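Local coordinates for coat protein (Sulfolobus turreted icosahedral virus, PDB 2BBD), which probably builds the capsid shell of an archaeal virus as its major coat protein, with a structure pointing to shared ancestry with eukaryotic and bacterial viruses, at residues 160-163 against 164-168; 247-250 against 251-254. All coordinates share one frame; numbering follows the deposited sequence.

Interaction 1: residues 160-163 against 164-168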
ATOM      1  N   THR A 160       0.222 -28.627   2.446  1.00 32.72           N
ATOM      2  CA  THR A 160       0.576 -29.944   1.932  1.00 34.80           C
ATOM      3  C   THR A 160      -0.116 -30.256   0.613  1.00 34.31           C
ATOM      4  O   THR A 160      -1.121 -29.639   0.261  1.00 32.81           O
ATOM      5  CB  THR A 160       0.210 -31.032   2.950  1.00 34.09           C
ATOM      6  OG1 THR A 160      -1.207 -31.014   3.171  1.00 35.13           O
ATOM      7  CG2 THR A 160       0.921 -30.766   4.277  1.00 32.41           C
ATOM      8  N   ALA A 161       0.440 -31.216  -0.115  1.00 35.08           N
ATOM      9  CA  ALA A 161      -0.122 -31.623  -1.392  1.00 35.46           C
ATOM     10  C   ALA A 161      -1.556 -32.116  -1.185  1.00 36.23           C
ATOM     11  O   ALA A 161      -2.409 -31.963  -2.061  1.00 36.44           O
ATOM     12  CB  ALA A 161       0.739 -32.722  -2.007  1.00 34.39           C
ATOM     13  N   GLN A 162      -1.819 -32.697  -0.019  1.00 36.52           N
ATOM     14  CA  GLN A 162      -3.147 -33.211   0.290  1.00 38.47           C
ATOM     15  C   GLN A 162      -4.158 -32.074   0.361  1.00 39.12           C
ATOM     16  O   GLN A 162      -5.258 -32.170  -0.199  1.00 39.01           O
ATOM     17  CB  GLN A 162      -3.122 -33.974   1.618  1.00 41.26           C
ATOM     18  CG  GLN A 162      -4.467 -34.563   2.056  1.00 43.55           C
ATOM     19  CD  GLN A 162      -5.050 -35.544   1.045  1.00 46.12           C
ATOM     20  OE1 GLN A 162      -5.695 -35.146   0.070  1.00 48.28           O
ATOM     21  NE2 GLN A 162      -4.815 -36.835   1.269  1.00 45.59           N
ATOM     22  N   GLU A 163      -3.794 -30.993   1.047  1.00 37.67           N
ATOM     23  CA  GLU A 163      -4.703 -29.861   1.160  1.00 36.44           C
ATOM     24  C   GLU A 163      -4.962 -29.270  -0.214  1.00 34.49           C
ATOM     25  O   GLU A 163      -6.085 -28.888  -0.524  1.00 33.80           O
ATOM     26  CB  GLU A 163      -4.142 -28.776   2.082  1.00 37.97           C
ATOM     27  CG  GLU A 163      -5.100 -27.601   2.238  1.00 42.86           C
ATOM     28  CD  GLU A 163      -4.653 -26.583   3.275  1.00 45.87           C
ATOM     29  OE1 GLU A 163      -5.437 -25.651   3.553  1.00 45.36           O
ATOM     30  OE2 GLU A 163      -3.527 -26.713   3.810  1.00 46.98           O
ATOM     31  N   ILE A 164      -3.920 -29.209  -1.038  1.00 33.09           N
ATOM     32  CA  ILE A 164      -4.051 -28.663  -2.385  1.00 34.99           C
ATOM     33  C   ILE A 164      -5.036 -29.479  -3.233  1.00 36.29           C
ATOM     34  O   ILE A 164      -5.874 -28.915  -3.943  1.00 35.76           O
ATOM     35  CB  ILE A 164      -2.677 -28.600  -3.072  1.00 33.57           C
ATOM     36  CG1 ILE A 164      -1.836 -27.498  -2.414  1.00 34.26           C
ATOM     37  CG2 ILE A 164      -2.839 -28.354  -4.570  1.00 33.59           C
ATOM     38  CD1 ILE A 164      -0.474 -27.298  -3.045  1.00 32.33           C
ATOM     39  N   LEU A 165      -4.936 -30.802  -3.163  1.00 37.59           N
ATOM     40  CA  LEU A 165      -5.851 -31.660  -3.907  1.00 39.27           C
ATOM     41  C   LEU A 165      -7.271 -31.422  -3.393  1.00 39.09           C
ATOM     42  O   LEU A 165      -8.208 -31.289  -4.180  1.00 39.73           O
ATOM     43  CB  LEU A 165      -5.472 -33.134  -3.729  1.00 39.89           C
ATOM     44  CG  LEU A 165      -4.261 -33.645  -4.512  1.00 42.35           C
ATOM     45  CD1 LEU A 165      -4.024 -35.108  -4.168  1.00 42.27           C
ATOM     46  CD2 LEU A 165      -4.508 -33.487  -6.012  1.00 42.11           C
ATOM     47  N   SER A 166      -7.411 -31.359  -2.069  1.00 39.24           N
ATOM     48  CA  SER A 166      -8.705 -31.131  -1.420  1.00 39.30           C
ATOM     49  C   SER A 166      -9.322 -29.798  -1.811  1.00 40.54           C
ATOM     50  O   SER A 166     -10.533 -29.629  -1.717  1.00 42.54           O
ATOM     51  CB  SER A 166      -8.563 -31.147   0.108  1.00 39.53           C
ATOM     52  OG  SER A 166      -8.058 -32.380   0.586  1.00 42.41           O
ATOM     53  N   GLU A 167      -8.493 -28.849  -2.234  1.00 40.11           N
ATOM     54  CA  GLU A 167      -8.985 -27.527  -2.608  1.00 39.21           C
ATOM     55  C   GLU A 167      -9.042 -27.340  -4.118  1.00 38.64           C
ATOM     56  O   GLU A 167      -8.971 -26.217  -4.622  1.00 38.95           O
ATOM     57  CB  GLU A 167      -8.110 -26.450  -1.954  1.00 38.19           C
ATOM     58  CG  GLU A 167      -7.950 -26.663  -0.443  1.00 40.11           C
ATOM     59  CD  GLU A 167      -6.886 -25.780   0.185  1.00 40.15           C
ATOM     60  OE1 GLU A 167      -5.916 -25.432  -0.519  1.00 41.84           O
ATOM     61  OE2 GLU A 167      -7.002 -25.453   1.385  1.00 36.78           O
ATOM     62  N   GLY A 168      -9.165 -28.451  -4.836  1.00 37.59           N
ATOM     63  CA  GLY A 168      -9.264 -28.383  -6.280  1.00 35.68           C
ATOM     64  C   GLY A 168      -7.994 -28.604  -7.073  1.00 35.32           C
ATOM     65  O   GLY A 168      -8.008 -28.502  -8.293  1.00 35.00           O
TER

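Interaction 2: residues 247-250 against 251-254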
ATOM      1  N   LYS A 247     -20.635   9.077  -4.698  1.00 37.72           N
ATOM      2  CA  LYS A 247     -20.613  10.536  -4.737  1.00 38.69           C
ATOM      3  C   LYS A 247     -20.713  10.930  -3.270  1.00 37.28           C
ATOM      4  O   LYS A 247     -21.794  10.884  -2.675  1.00 37.17           O
ATOM      5  CB  LYS A 247     -21.818  11.069  -5.509  1.00 39.43           C
ATOM      6  CG  LYS A 247     -21.814  12.572  -5.687  1.00 43.85           C
ATOM      7  CD  LYS A 247     -20.757  13.009  -6.681  1.00 45.58           C
ATOM      8  CE  LYS A 247     -20.774  14.518  -6.842  1.00 49.55           C
ATOM      9  NZ  LYS A 247     -22.136  15.012  -7.188  1.00 50.55           N
ATOM     10  N   VAL A 248     -19.581  11.302  -2.686  1.00 35.19           N
ATOM     11  CA  VAL A 248     -19.548  11.632  -1.269  1.00 34.58           C
ATOM     12  C   VAL A 248     -18.600  12.777  -0.984  1.00 32.27           C
ATOM     13  O   VAL A 248     -17.716  13.074  -1.785  1.00 33.76           O
ATOM     14  CB  VAL A 248     -19.097  10.381  -0.448  1.00 36.47           C
ATOM     15  CG1 VAL A 248     -18.905  10.731   1.017  1.00 37.76           C
ATOM     16  CG2 VAL A 248     -20.119   9.271  -0.594  1.00 37.49           C
ATOM     17  N   SER A 249     -18.791  13.426   0.159  1.00 29.90           N
ATOM     18  CA  SER A 249     -17.915  14.518   0.556  1.00 30.18           C
ATOM     19  C   SER A 249     -16.717  13.852   1.219  1.00 28.17           C
ATOM     20  O   SER A 249     -16.816  12.732   1.714  1.00 29.98           O
ATOM     21  CB  SER A 249     -18.610  15.431   1.565  1.00 30.68           C
ATOM     22  OG  SER A 249     -18.910  14.710   2.750  1.00 33.58           O
ATOM     23  N   TRP A 250     -15.587  14.539   1.238  1.00 29.00           N
ATOM     24  CA  TRP A 250     -14.397  13.979   1.845  1.00 29.00           C
ATOM     25  C   TRP A 250     -14.646  13.732   3.334  1.00 29.97           C
ATOM     26  O   TRP A 250     -14.242  12.701   3.877  1.00 30.27           O
ATOM     27  CB  TRP A 250     -13.228  14.939   1.640  1.00 29.79           C
ATOM     28  CG  TRP A 250     -11.886  14.294   1.765  1.00 26.16           C
ATOM     29  CD1 TRP A 250     -10.962  14.509   2.741  1.00 28.93           C
ATOM     30  CD2 TRP A 250     -11.292  13.373   0.846  1.00 26.85           C
ATOM     31  NE1 TRP A 250      -9.818  13.785   2.486  1.00 28.07           N
ATOM     32  CE2 TRP A 250      -9.994  13.079   1.326  1.00 25.71           C
ATOM     33  CE3 TRP A 250     -11.728  12.771  -0.342  1.00 24.95           C
ATOM     34  CZ2 TRP A 250      -9.129  12.213   0.659  1.00 25.32           C
ATOM     35  CZ3 TRP A 250     -10.867  11.906  -1.008  1.00 27.28           C
ATOM     36  CH2 TRP A 250      -9.580  11.636  -0.504  1.00 26.62           C
ATOM     37  N   ALA A 251     -15.328  14.670   3.989  1.00 29.75           N
ATOM     38  CA  ALA A 251     -15.624  14.536   5.412  1.00 30.15           C
ATOM     39  C   ALA A 251     -16.471  13.301   5.686  1.00 30.98           C
ATOM     40  O   ALA A 251     -16.264  12.597   6.676  1.00 33.21           O
ATOM     41  CB  ALA A 251     -16.334  15.784   5.926  1.00 30.12           C
ATOM     42  N   ALA A 252     -17.421  13.025   4.806  1.00 31.82           N
ATOM     43  CA  ALA A 252     -18.286  11.867   4.989  1.00 30.45           C
ATOM     44  C   ALA A 252     -17.496  10.589   4.754  1.00 31.68           C
ATOM     45  O   ALA A 252     -17.750   9.566   5.381  1.00 30.09           O
ATOM     46  CB  ALA A 252     -19.469  11.932   4.030  1.00 32.44           C
ATOM     47  N   LEU A 253     -16.536  10.653   3.841  1.00 31.15           N
ATOM     48  CA  LEU A 253     -15.719   9.492   3.543  1.00 30.78           C
ATOM     49  C   LEU A 253     -14.830   9.229   4.764  1.00 29.84           C
ATOM     50  O   LEU A 253     -14.721   8.089   5.230  1.00 31.09           O
ATOM     51  CB  LEU A 253     -14.887   9.769   2.291  1.00 29.87           C
ATOM     52  CG  LEU A 253     -14.156   8.636   1.583  1.00 32.15           C
ATOM     53  CD1 LEU A 253     -15.113   7.494   1.242  1.00 28.23           C
ATOM     54  CD2 LEU A 253     -13.507   9.210   0.320  1.00 31.13           C
ATOM     55  N   GLN A 254     -14.220  10.288   5.297  1.00 27.53           N
ATOM     56  CA  GLN A 254     -13.358  10.145   6.468  1.00 28.11           C
ATOM     57  C   GLN A 254     -14.164   9.679   7.680  1.00 29.66           C
ATOM     58  O   GLN A 254     -13.635   8.987   8.550  1.00 28.94           O
ATOM     59  CB  GLN A 254     -12.643  11.464   6.797  1.00 27.38           C
ATOM     60  CG  GLN A 254     -11.766  12.016   5.665  1.00 26.85           C
ATOM     61  CD  GLN A 254     -10.732  13.026   6.150  1.00 26.40           C
ATOM     62  OE1 GLN A 254     -11.050  13.944   6.906  1.00 26.98           O
ATOM     63  NE2 GLN A 254      -9.488  12.861   5.707  1.00 22.91           N
TER

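Interaction 1: residues 160-163 against 164-168
Ile164 and Leu165 return their backbone N-H groups to the first turn of the short helix 161-166: Ile164 N donates to Thr160 O at 3.1 Å, and Leu165 N to Ala161 O. At the next residue, Gln162 O takes two bonds from Ser166. Ser166 N reaches Gln162 O at 3.0 Å from one face of the carbonyl plane, and Ser166 OG reaches the same Gln162 O at 2.9 Å from the other face, well above the plane. The hydroxyl can fold back this way because OG stands beside its own backbone N (chi1 -60°). The last step slackens, Glu167 N giving Glu163 O only a weak bond.

On another side of the helix the two glutamates, four residues apart, converge. Glu163 reaches out fully extended, and Glu167 swings its carboxylate over so that OE2 lies 2.7 Å from Glu163 OE1 and 3.0 Å from Glu163 CG; the carboxylate planes are turned 63° apart. Oxygens this close suggest that one of the two acids holds a proton. Arg122 bridges both acids, which should ease the crowding of charge, and the N-terminal Gly1 N binds Glu163 OE2.

Both ends of the helix are finished by recognised motifs. Thr160 is the N-cap, its OG1 accepting weakly from Glu163 N, while Gly168, with positive phi, is the C' residue of a Schellman motif that closes the helix.

Interaction 2: residues 247-250 against 251-254
Val248 and Ala252 meet methyl to methyl, CG1 of the valine only 3.3 Å from CB of the alanine, tighter than ordinary van der Waals contact. Val248 CG1 is also 4.3 Å from Leu253 CB. Next to this pair, Ser249 OG takes the N-H of Ala252 at 3.0 Å. The hydroxyl gets there by sitting between its own backbone N and carbonyl carbon (chi1 63°), which tucks it over the start of the helix. Ser249 O accepts from Leu253 N, and Trp250 O from Gln254 N at 2.8 Å.

Ser249 is thus the N-cap at a strand-to-helix junction: strand 243-249, an outermost strand of a four-stranded antiparallel sheet, runs directly into helix 250-261.

The indole of Trp250 stands out from the helix start, CG anti to the backbone N (chi1 -159°). Leu253 CD2 approaches its six-membered ring obliquely, 4.0 Å from Trp250 CZ3, and the Gln254 side chain crosses beside the pyrrole part, with CD 3.7 Å from Trp250 CD1 and the amide plane 38° from the ring. That amide is held from beyond the helix, since Gln254 NE2 donates to both Ser270 O and Ser267 O. Farther out, Ala271 packs on both Trp250 and Leu253, Ile273 on Leu253, and Tyr278 on Val248, all from strand 270-284; Pro230 and Tyr233 of strand 230-237 touch Trp250 and Leu253 respectively.

Overall arrangement
From the N terminus, strands 2-13, 29-43, 108-123 and 145-158 build most of a five-stranded antiparallel sheet, and interaction 1 follows directly on the last of these. Its short helix lies at the surface, tied through its acids to the chain start and to strand 108-123. The chain then returns to the mixed eight-stranded sheet, to which earlier strands such as 61-68 already belong, through strand 182-193. In the four-stranded sheet, interaction 2 turns strand 243-249 into helix 250-261, packed against strand 270-284. Both contacts are local and close no long loop: interaction 1 spans a whole short helix, interaction 2 the first turn of a longer one. Interactions 1 and 2 are in series, their centres 44 Å apart.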